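Local coordinates for protein probable transcriptional regulator (Pseudomonas aeruginosa, PDB 2ESN) that probably regulates transcription, binding DNA through a LysR-type helix-turn-helix domain and sensing a small-molecule effector through a periplasmic-binding-protein-like domain, at residues C[104-109]-C[152-157]; C[139-144]-C[163-168]; C[171-176]-C[278-283]. All coordinates share one frame; numbering follows the deposited sequence.

Contact 1: C[104-109]-C[152-157]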
loop_
_atom_site.group_PDB
_atom_site.type_symbol
_atom_site.label_atom_id
_atom_site.label_comp_id
_atom_site.label_asym_id
_atom_site.label_seq_id
_atom_site.Cartn_x
_atom_site.Cartn_y
_atom_site.Cartn_z
ATOM N N VAL C 104 10.966 -7.489 17.462
ATOM C CA VAL C 104 9.963 -6.456 17.095
ATOM C C VAL C 104 8.612 -6.944 17.585
ATOM O O VAL C 104 8.205 -8.051 17.261
ATOM C CB VAL C 104 9.908 -6.135 15.574
ATOM C CG1 VAL C 104 8.810 -5.033 15.242
ATOM C CG2 VAL C 104 11.288 -5.712 15.050
ATOM N N PHE C 105 7.989 -6.158 18.466
ATOM C CA PHE C 105 6.702 -6.524 19.022
ATOM C C PHE C 105 5.689 -5.456 18.616
ATOM O O PHE C 105 6.029 -4.289 18.544
ATOM C CB PHE C 105 6.722 -6.548 20.582
ATOM C CG PHE C 105 7.474 -7.695 21.203
ATOM C CD1 PHE C 105 6.789 -8.675 21.878
ATOM C CD2 PHE C 105 8.864 -7.727 21.205
ATOM C CE1 PHE C 105 7.474 -9.746 22.524
ATOM C CE2 PHE C 105 9.578 -8.766 21.900
ATOM C CZ PHE C 105 8.854 -9.784 22.526
ATOM N N ALA C 106 4.456 -5.899 18.368
ATOM C CA ALA C 106 3.299 -5.068 18.099
ATOM C C ALA C 106 2.695 -4.987 19.437
ATOM O O ALA C 106 2.583 -5.992 20.137
ATOM C CB ALA C 106 2.319 -5.785 17.199
ATOM N N ALA C 107 2.308 -3.791 19.841
ATOM C CA ALA C 107 2.034 -3.621 21.299
ATOM C C ALA C 107 1.128 -2.458 21.514
ATOM O O ALA C 107 0.857 -1.700 20.545
ATOM C CB ALA C 107 3.344 -3.389 22.046
ATOM N N THR C 108 0.655 -2.319 22.760
ATOM C CA THR C 108 -0.013 -1.084 23.142
ATOM C C THR C 108 0.785 -0.388 24.284
ATOM O O THR C 108 1.750 -0.959 24.766
ATOM C CB THR C 108 -1.440 -1.368 23.610
ATOM O OG1 THR C 108 -1.399 -2.264 24.714
ATOM C CG2 THR C 108 -2.269 -1.971 22.468
ATOM N N ASP C 109 0.367 0.805 24.731
ATOM C CA ASP C 109 0.988 1.355 25.917
ATOM C C ASP C 109 0.772 0.401 27.105
ATOM O O ASP C 109 1.672 0.180 27.870
ATOM C CB ASP C 109 0.542 2.802 26.189
ATOM C CG ASP C 109 -0.692 2.878 27.052
ATOM O OD1 ASP C 109 -1.638 2.100 26.774
ATOM O OD2 ASP C 109 -0.672 3.666 28.020
ATOM N N ASP C 152 8.045 -9.954 14.912
ATOM C CA ASP C 152 8.292 -11.241 15.544
ATOM C C ASP C 152 7.074 -11.670 16.335
ATOM O O ASP C 152 6.663 -12.805 16.259
ATOM C CB ASP C 152 9.567 -11.159 16.442
ATOM C CG ASP C 152 10.844 -10.835 15.640
ATOM O OD1 ASP C 152 11.315 -11.695 14.904
ATOM O OD2 ASP C 152 11.392 -9.722 15.706
ATOM N N PHE C 153 6.485 -10.741 17.087
ATOM C CA PHE C 153 5.446 -11.077 18.046
ATOM C C PHE C 153 4.401 -9.962 18.193
ATOM O O PHE C 153 4.667 -8.825 17.893
ATOM C CB PHE C 153 6.055 -11.257 19.452
ATOM C CG PHE C 153 7.016 -12.391 19.586
ATOM C CD1 PHE C 153 8.383 -12.144 19.589
ATOM C CD2 PHE C 153 6.564 -13.681 19.769
ATOM C CE1 PHE C 153 9.303 -13.192 19.756
ATOM C CE2 PHE C 153 7.473 -14.759 19.877
ATOM C CZ PHE C 153 8.832 -14.521 19.905
ATOM N N ALA C 154 3.246 -10.303 18.744
ATOM C CA ALA C 154 2.229 -9.309 19.040
ATOM C C ALA C 154 1.753 -9.563 20.438
ATOM O O ALA C 154 1.817 -10.692 20.920
ATOM C CB ALA C 154 1.084 -9.373 18.027
ATOM N N LEU C 155 1.305 -8.507 21.113
ATOM C CA LEU C 155 0.845 -8.628 22.502
ATOM C C LEU C 155 -0.611 -8.187 22.597
ATOM O O LEU C 155 -1.025 -7.286 21.877
ATOM C CB LEU C 155 1.680 -7.699 23.419
ATOM C CG LEU C 155 3.208 -7.831 23.401
ATOM C CD1 LEU C 155 3.889 -6.813 24.358
ATOM C CD2 LEU C 155 3.600 -9.265 23.826
ATOM N N GLY C 156 -1.374 -8.809 23.499
ATOM C CA GLY C 156 -2.761 -8.385 23.764
ATOM C C GLY C 156 -3.456 -9.459 24.581
ATOM O O GLY C 156 -2.807 -10.319 25.140
ATOM N N TYR C 157 -4.777 -9.420 24.645
ATOM C CA TYR C 157 -5.568 -10.486 25.246
ATOM C C TYR C 157 -6.737 -10.917 24.323
ATOM O O TYR C 157 -7.103 -10.178 23.388
ATOM C CB TYR C 157 -5.985 -10.142 26.698
ATOM C CG TYR C 157 -7.047 -9.040 26.959
ATOM C CD1 TYR C 157 -6.657 -7.730 27.343
ATOM C CD2 TYR C 157 -8.434 -9.352 26.928
ATOM C CE1 TYR C 157 -7.614 -6.724 27.649
ATOM C CE2 TYR C 157 -9.420 -8.367 27.250
ATOM C CZ TYR C 157 -9.006 -7.047 27.591
ATOM O OH TYR C 157 -9.978 -6.081 27.866
#
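F105 lays its ring alongside that of F153, both side chains running the same way from neighbouring strands. With centroids 5.2 Å apart and planes at 26°, the rings are nearly parallel but slid apart: F153 CD1 lies over one face of the F105 ring, toward its rim, and F105 CD1 meets F153 CB at 3.6 Å. In each residue CG is anti to the carbonyl carbon (chi1 -72° in F105, -64° in F153), which accounts for the shared heading. L155 comes in at the F105 ring's edge, its CD2 3.8 Å from F105 CD1. M297 of helix 293-303 covers both phenylalanines, with L282 of the neighbouring strand 278-285 beside them. On the opposite face A106 and A154 meet CB to CB at 3.9 Å.

The backbone evidence is a parallel ladder: F153 N gives to V104 O, A106 N to F153 O at 3.0 Å, and L155 N to A106 O. Just before it, D152 OD2 takes V104 N at 2.9 Å through the anti lone pair. D152 OD1 is held by R101 and H294, so the buried group is probably ionised. F105 and A107 also bond to strand 131-136, so 102-107 lies between it and 153-157. T108 occupies the N-cap position of helix 109-126, giving the alternating strand-helix topology of a periplasmic-binding-protein-like subdomain in the LysR substrate-binding domain.

Contact 2: C[139-144]-C[163-168]; sequences RKLSVE and RLPEGI
L141, V143 and I168 bury the most surface here, and every close side-chain pair across the two segments is apolar. L141 points toward 163-168 and divides its two methyls between two partners. CD2 meets I168 CG1 tip to tip at 3.6 Å, while CD1 reaches P165 CD, the ring carbon bonded to the backbone nitrogen, at 3.9 Å. Its chi1 of -146° departs from a staggered position, which suggests some torsional cost.

V143 crosses I168 obliquely. Its CG2, anti to the backbone N, lies 3.7 Å from I168 CD1 and also approaches E166 O at 3.9 Å; CG1 takes the crowded position between N and the carbonyl carbon. I168 meets L141 mainly with CG1, with CG2 a little farther off, and V143 with CD1. A chi2 of -30° swings CD1 to V143, again away from a staggered value.

The backbone supports this presentation. P165 to I168 form a type II beta turn, closed by I168 N to P165 O at 3.2 Å, with G167 at the third position at a phi of 86°. In the other segment, S142 is the N-cap of helix 143-148, its OG accepting a weak hydrogen bond from A145 N. Y283 of strand 278-285 touches L141, L164 and I168, and K140 NZ is bound by E162, Y157 O and Y283 OH.

The contact thus packs the capped N-terminal end of a helix against a beta turn at the start of strand 168-183, on the surface of the substrate-binding domain. That helix is the connection of a beta-alpha-beta crossover from strand 131-136 to strand 153-157.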
loop_
_atom_site.group_PDB
_atom_site.type_symbol
_atom_site.label_atom_id
_atom_site.label_comp_id
_atom_site.label_asym_id
_atom_site.label_seq_id
_atom_site.Cartn_x
_atom_site.Cartn_y
_atom_site.Cartn_z
ATOM N N ARG C 139 -3.833 -3.038 13.966
ATOM C CA ARG C 139 -4.718 -3.926 14.731
ATOM C C ARG C 139 -3.935 -4.822 15.671
ATOM O O ARG C 139 -2.715 -4.934 15.527
ATOM C CB ARG C 139 -5.561 -4.795 13.806
ATOM C CG ARG C 139 -4.741 -5.562 12.771
ATOM C CD ARG C 139 -5.610 -5.913 11.561
ATOM N NE ARG C 139 -6.321 -7.163 11.791
ATOM C CZ ARG C 139 -7.517 -7.462 11.283
ATOM N NH1 ARG C 139 -8.157 -6.584 10.504
ATOM N NH2 ARG C 139 -8.075 -8.644 11.564
ATOM N N LYS C 140 -4.641 -5.456 16.614
ATOM C CA LYS C 140 -4.021 -6.372 17.596
ATOM C C LYS C 140 -3.160 -7.461 16.926
ATOM O O LYS C 140 -2.039 -7.734 17.329
ATOM C CB LYS C 140 -5.055 -7.041 18.483
ATOM C CG LYS C 140 -4.407 -8.026 19.466
ATOM C CD LYS C 140 -5.206 -8.261 20.739
ATOM C CE LYS C 140 -6.585 -8.853 20.482
ATOM N NZ LYS C 140 -6.664 -10.351 20.580
ATOM N N LEU C 141 -3.701 -8.048 15.870
ATOM C CA LEU C 141 -3.204 -9.306 15.349
ATOM C C LEU C 141 -3.250 -9.266 13.823
ATOM O O LEU C 141 -4.281 -9.521 13.235
ATOM C CB LEU C 141 -4.103 -10.411 15.885
ATOM C CG LEU C 141 -3.488 -11.756 16.206
ATOM C CD1 LEU C 141 -4.510 -12.610 16.900
ATOM C CD2 LEU C 141 -3.010 -12.406 14.908
ATOM N N SER C 142 -2.138 -8.896 13.203
ATOM C CA SER C 142 -2.013 -8.888 11.755
ATOM C C SER C 142 -1.125 -10.092 11.350
ATOM O O SER C 142 0.121 -9.997 11.349
ATOM C CB SER C 142 -1.463 -7.535 11.273
ATOM O OG SER C 142 -0.736 -7.652 10.046
ATOM N N VAL C 143 -1.777 -11.225 11.056
ATOM C CA VAL C 143 -1.125 -12.482 10.628
ATOM C C VAL C 143 -0.155 -12.250 9.468
ATOM O O VAL C 143 0.881 -12.925 9.362
ATOM C CB VAL C 143 -2.179 -13.595 10.274
ATOM C CG1 VAL C 143 -3.269 -13.052 9.338
ATOM C CG2 VAL C 143 -1.517 -14.851 9.680
ATOM N N GLU C 144 -0.503 -11.278 8.624
ATOM C CA GLU C 144 0.348 -10.815 7.526
ATOM C C GLU C 144 1.765 -10.431 8.051
ATOM O O GLU C 144 2.796 -10.942 7.552
ATOM C CB GLU C 144 -0.318 -9.623 6.766
ATOM C CG GLU C 144 -1.886 -9.495 6.874
ATOM C CD GLU C 144 -2.452 -8.131 6.341
ATOM O OE1 GLU C 144 -1.691 -7.368 5.678
ATOM O OE2 GLU C 144 -3.663 -7.823 6.589
ATOM N N ARG C 163 -11.404 -16.925 18.948
ATOM C CA ARG C 163 -10.700 -17.968 18.186
ATOM C C ARG C 163 -9.459 -17.400 17.463
ATOM O O ARG C 163 -9.519 -16.340 16.823
ATOM C CB ARG C 163 -11.651 -18.679 17.202
ATOM C CG ARG C 163 -10.982 -19.760 16.352
ATOM C CD ARG C 163 -11.967 -20.466 15.411
ATOM N NE ARG C 163 -12.131 -19.920 14.039
ATOM C CZ ARG C 163 -11.700 -18.744 13.552
ATOM N NH1 ARG C 163 -11.017 -17.854 14.283
ATOM N NH2 ARG C 163 -11.959 -18.456 12.280
ATOM N N LEU C 164 -8.340 -18.107 17.590
ATOM C CA LEU C 164 -7.101 -17.742 16.914
ATOM C C LEU C 164 -7.135 -17.963 15.386
ATOM O O LEU C 164 -7.541 -19.047 14.929
ATOM C CB LEU C 164 -5.923 -18.521 17.513
ATOM C CG LEU C 164 -5.470 -18.133 18.913
ATOM C CD1 LEU C 164 -4.252 -18.963 19.304
ATOM C CD2 LEU C 164 -5.183 -16.625 18.994
ATOM N N PRO C 165 -6.680 -16.944 14.600
ATOM C CA PRO C 165 -6.540 -17.074 13.136
ATOM C C PRO C 165 -5.566 -18.186 12.792
ATOM O O PRO C 165 -4.811 -18.641 13.680
ATOM C CB PRO C 165 -5.963 -15.714 12.699
ATOM C CG PRO C 165 -6.266 -14.788 13.798
ATOM C CD PRO C 165 -6.266 -15.608 15.062
ATOM N N GLU C 166 -5.576 -18.608 11.524
ATOM C CA GLU C 166 -4.805 -19.775 11.099
ATOM C C GLU C 166 -3.355 -19.420 10.936
ATOM O O GLU C 166 -3.012 -18.389 10.341
ATOM C CB GLU C 166 -5.328 -20.394 9.795
ATOM C CG GLU C 166 -5.251 -21.930 9.838
ATOM C CD GLU C 166 -5.118 -22.581 8.456
ATOM O OE1 GLU C 166 -4.097 -23.299 8.233
ATOM O OE2 GLU C 166 -6.026 -22.378 7.604
ATOM N N GLY C 167 -2.492 -20.279 11.461
ATOM C CA GLY C 167 -1.082 -19.946 11.514
ATOM C C GLY C 167 -0.652 -19.135 12.738
ATOM O O GLY C 167 0.551 -18.976 12.970
ATOM N N ILE C 168 -1.607 -18.633 13.521
ATOM C CA ILE C 168 -1.276 -17.942 14.779
ATOM C C ILE C 168 -1.322 -18.870 15.984
ATOM O O ILE C 168 -2.320 -19.547 16.226
ATOM C CB ILE C 168 -2.195 -16.730 15.050
ATOM C CG1 ILE C 168 -2.096 -15.698 13.919
ATOM C CG2 ILE C 168 -1.889 -16.092 16.418
ATOM C CD1 ILE C 168 -0.754 -15.650 13.205
#

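Contact 3: C[171-176]-C[278-283]; sequences HDWFAD and YVLRLY
Y278 OH and D176 OD2 stand only 2.4 Å apart, a very short hydrogen bond given by the hydroxyl to the anti lone pair of the carboxylate. The carboxylate and ring planes are 78° apart, and D176 CB comes within 3.0 Å of Y278 CZ, so the packing is tight. Each end has a second partner: H255 N binds D176 OD2, and Y110 OH binds the tyrosine hydroxyl. Such a doubly gripped oxygen would be expected to favour the ionised carboxylate. The backbones of the same two residues close a reciprocal pair, D176 N to Y278 O and Y278 N to D176 O.

At the far end H171 and L282 do likewise. L282 O accepts H171 N at 2.8 Å and a water at 3.1 Å, and that water also bonds H171 ND1, in the plane of the imidazole, tying side chain to strand. Between these ends the antiparallel register slips by one at W173, a beta bulge: W173 N bonds L280 O almost straight (2.9 Å, 177°), whereas L280 N turns to F174 O at 2.7 Å. The bulge falls in long strand 168-183, which pairs further along with strands 249-253 and 266-269, consistent with a strand crossing between the two subdomains of a periplasmic-binding-protein-like fold.

W173 offers one face to L280, whose CB lies 4.1 Å from the six-membered ring's centroid in a CH-pi contact. On the sheet face carrying D172 and R281, D172 OD1 sits over the centre of the guanidinium, 3.1 Å from R281 NE, with the planes 87° apart. This salt bridge is one of charge alone, no N-H being aimed at the oxygen; R281 NH1 has its stronger partner in D158.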
loop_
_atom_site.group_PDB
_atom_site.type_symbol
_atom_site.label_atom_id
_atom_site.label_comp_id
_atom_site.label_asym_id
_atom_site.label_seq_id
_atom_site.Cartn_x
_atom_site.Cartn_y
_atom_site.Cartn_z
ATOM N N HIS C 171 0.715 -17.614 23.610
ATOM C CA HIS C 171 1.165 -18.110 24.894
ATOM C C HIS C 171 0.820 -17.105 25.964
ATOM O O HIS C 171 1.171 -15.910 25.855
ATOM C CB HIS C 171 2.676 -18.400 24.870
ATOM C CG HIS C 171 3.038 -19.626 24.083
ATOM N ND1 HIS C 171 3.366 -19.582 22.738
ATOM C CD2 HIS C 171 3.121 -20.931 24.453
ATOM C CE1 HIS C 171 3.644 -20.807 22.319
ATOM N NE2 HIS C 171 3.505 -21.642 23.341
ATOM N N ASP C 172 0.174 -17.581 27.019
ATOM C CA ASP C 172 -0.252 -16.698 28.106
ATOM C C ASP C 172 0.896 -16.246 28.974
ATOM O O ASP C 172 1.785 -17.058 29.309
ATOM C CB ASP C 172 -1.321 -17.392 28.919
ATOM C CG ASP C 172 -2.514 -17.750 28.073
ATOM O OD1 ASP C 172 -2.777 -17.068 27.049
ATOM O OD2 ASP C 172 -3.178 -18.735 28.425
ATOM N N TRP C 173 0.914 -14.959 29.317
ATOM C CA TRP C 173 1.959 -14.467 30.257
ATOM C C TRP C 173 1.553 -13.686 31.535
ATOM O O TRP C 173 2.391 -13.473 32.435
ATOM C CB TRP C 173 3.110 -13.793 29.496
ATOM C CG TRP C 173 2.696 -12.624 28.660
ATOM C CD1 TRP C 173 2.166 -12.683 27.412
ATOM C CD2 TRP C 173 2.774 -11.212 29.011
ATOM N NE1 TRP C 173 1.898 -11.405 26.966
ATOM C CE2 TRP C 173 2.292 -10.488 27.913
ATOM C CE3 TRP C 173 3.199 -10.506 30.157
ATOM C CZ2 TRP C 173 2.221 -9.048 27.900
ATOM C CZ3 TRP C 173 3.139 -9.101 30.159
ATOM C CH2 TRP C 173 2.637 -8.383 29.034
ATOM N N PHE C 174 0.291 -13.280 31.626
ATOM C CA PHE C 174 -0.189 -12.508 32.774
ATOM C C PHE C 174 -1.703 -12.555 32.881
ATOM O O PHE C 174 -2.409 -12.108 31.954
ATOM C CB PHE C 174 0.218 -11.041 32.616
ATOM C CG PHE C 174 -0.078 -10.187 33.829
ATOM C CD1 PHE C 174 0.349 -10.577 35.104
ATOM C CD2 PHE C 174 -0.755 -8.984 33.693
ATOM C CE1 PHE C 174 0.076 -9.771 36.243
ATOM C CE2 PHE C 174 -1.008 -8.175 34.791
ATOM C CZ PHE C 174 -0.597 -8.560 36.090
ATOM N N ALA C 175 -2.202 -13.089 33.989
ATOM C CA ALA C 175 -3.658 -12.993 34.300
ATOM C C ALA C 175 -3.901 -11.784 35.232
ATOM O O ALA C 175 -3.178 -11.610 36.178
ATOM C CB ALA C 175 -4.180 -14.338 34.965
ATOM N N ASP C 176 -4.873 -10.948 34.933
ATOM C CA ASP C 176 -5.228 -9.802 35.803
ATOM C C ASP C 176 -6.754 -9.544 35.693
ATOM O O ASP C 176 -7.459 -10.227 34.945
ATOM C CB ASP C 176 -4.423 -8.546 35.366
ATOM C CG ASP C 176 -4.442 -7.365 36.382
ATOM O OD1 ASP C 176 -4.435 -7.517 37.639
ATOM O OD2 ASP C 176 -4.346 -6.247 35.864
ATOM N N TYR C 278 -8.777 -10.960 32.519
ATOM C CA TYR C 278 -8.120 -11.019 31.228
ATOM C C TYR C 278 -6.815 -11.774 31.384
ATOM O O TYR C 278 -6.237 -11.901 32.499
ATOM C CB TYR C 278 -7.922 -9.616 30.633
ATOM C CG TYR C 278 -6.943 -8.749 31.389
ATOM C CD1 TYR C 278 -7.368 -7.920 32.442
ATOM C CD2 TYR C 278 -5.580 -8.748 31.052
ATOM C CE1 TYR C 278 -6.443 -7.092 33.132
ATOM C CE2 TYR C 278 -4.654 -7.937 31.727
ATOM C CZ TYR C 278 -5.077 -7.118 32.787
ATOM O OH TYR C 278 -4.143 -6.335 33.460
ATOM N N VAL C 279 -6.359 -12.316 30.273
ATOM C CA VAL C 279 -5.093 -12.999 30.247
ATOM C C VAL C 279 -4.345 -12.395 29.089
ATOM O O VAL C 279 -4.856 -12.455 27.952
ATOM C CB VAL C 279 -5.274 -14.548 30.075
ATOM C CG1 VAL C 279 -3.928 -15.242 30.012
ATOM C CG2 VAL C 279 -6.063 -15.094 31.253
ATOM N N LEU C 280 -3.196 -11.764 29.375
ATOM C CA LEU C 280 -2.386 -11.119 28.317
ATOM C C LEU C 280 -1.576 -12.212 27.628
ATOM O O LEU C 280 -1.150 -13.155 28.271
ATOM C CB LEU C 280 -1.422 -10.056 28.875
ATOM C CG LEU C 280 -2.016 -8.776 29.487
ATOM C CD1 LEU C 280 -0.885 -7.802 29.770
ATOM C CD2 LEU C 280 -3.027 -8.113 28.545
ATOM N N ARG C 281 -1.376 -12.094 26.334
ATOM C CA ARG C 281 -0.702 -13.158 25.633
ATOM C C ARG C 281 0.264 -12.697 24.597
ATOM O O ARG C 281 0.313 -11.539 24.191
ATOM C CB ARG C 281 -1.679 -14.219 25.072
ATOM C CG ARG C 281 -2.947 -13.673 24.565
ATOM C CD ARG C 281 -4.085 -14.606 24.902
ATOM N NE ARG C 281 -3.864 -15.923 24.351
ATOM C CZ ARG C 281 -4.628 -16.980 24.599
ATOM N NH1 ARG C 281 -5.685 -16.860 25.418
ATOM N NH2 ARG C 281 -4.342 -18.147 24.018
ATOM N N LEU C 282 1.104 -13.646 24.234
ATOM C CA LEU C 282 2.156 -13.397 23.289
ATOM C C LEU C 282 1.725 -14.186 22.065
ATOM O O LEU C 282 1.601 -15.400 22.126
ATOM C CB LEU C 282 3.464 -13.920 23.890
ATOM C CG LEU C 282 4.670 -13.856 22.972
ATOM C CD1 LEU C 282 5.051 -12.376 22.781
ATOM C CD2 LEU C 282 5.866 -14.745 23.490
ATOM N N TYR C 283 1.476 -13.487 20.969
ATOM C CA TYR C 283 1.123 -14.120 19.719
ATOM C C TYR C 283 2.288 -14.179 18.721
ATOM O O TYR C 283 3.074 -13.228 18.599
ATOM C CB TYR C 283 -0.010 -13.386 19.044
ATOM C CG TYR C 283 -1.223 -13.134 19.888
ATOM C CD1 TYR C 283 -1.355 -11.925 20.592
ATOM C CD2 TYR C 283 -2.289 -14.048 19.922
ATOM C CE1 TYR C 283 -2.461 -11.644 21.337
ATOM C CE2 TYR C 283 -3.431 -13.771 20.685
ATOM C CZ TYR C 283 -3.507 -12.556 21.389
ATOM O OH TYR C 283 -4.617 -12.241 22.163
HETATM O O HOH W 1 3.817 -17.261 21.064
#

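How the contacts relate
All three contacts lie in the LysR substrate-binding domain. Contacts 1 and 3 share one mixed sheet, their centres 11 Å apart: strand 153-157 pairs antiparallel with strand 278-285, as A154 O to Y283 N and G156 O to R281 N show, so 278-285 links the parallel pair of contact 1 to the bulged strand of contact 3. Contact 2 sits nearer the surface, 12 Å from contact 1 and 15 Å from contact 3 between centres, joined to them through K140 and Y283. Along the chain the segments of contacts 1 and 2 alternate, and both contacts close before contact 3 opens. Contact 3 adds strand 278-285 about a hundred residues later, consistent with the chain returning to a subdomain of a periplasmic-binding-protein-like fold.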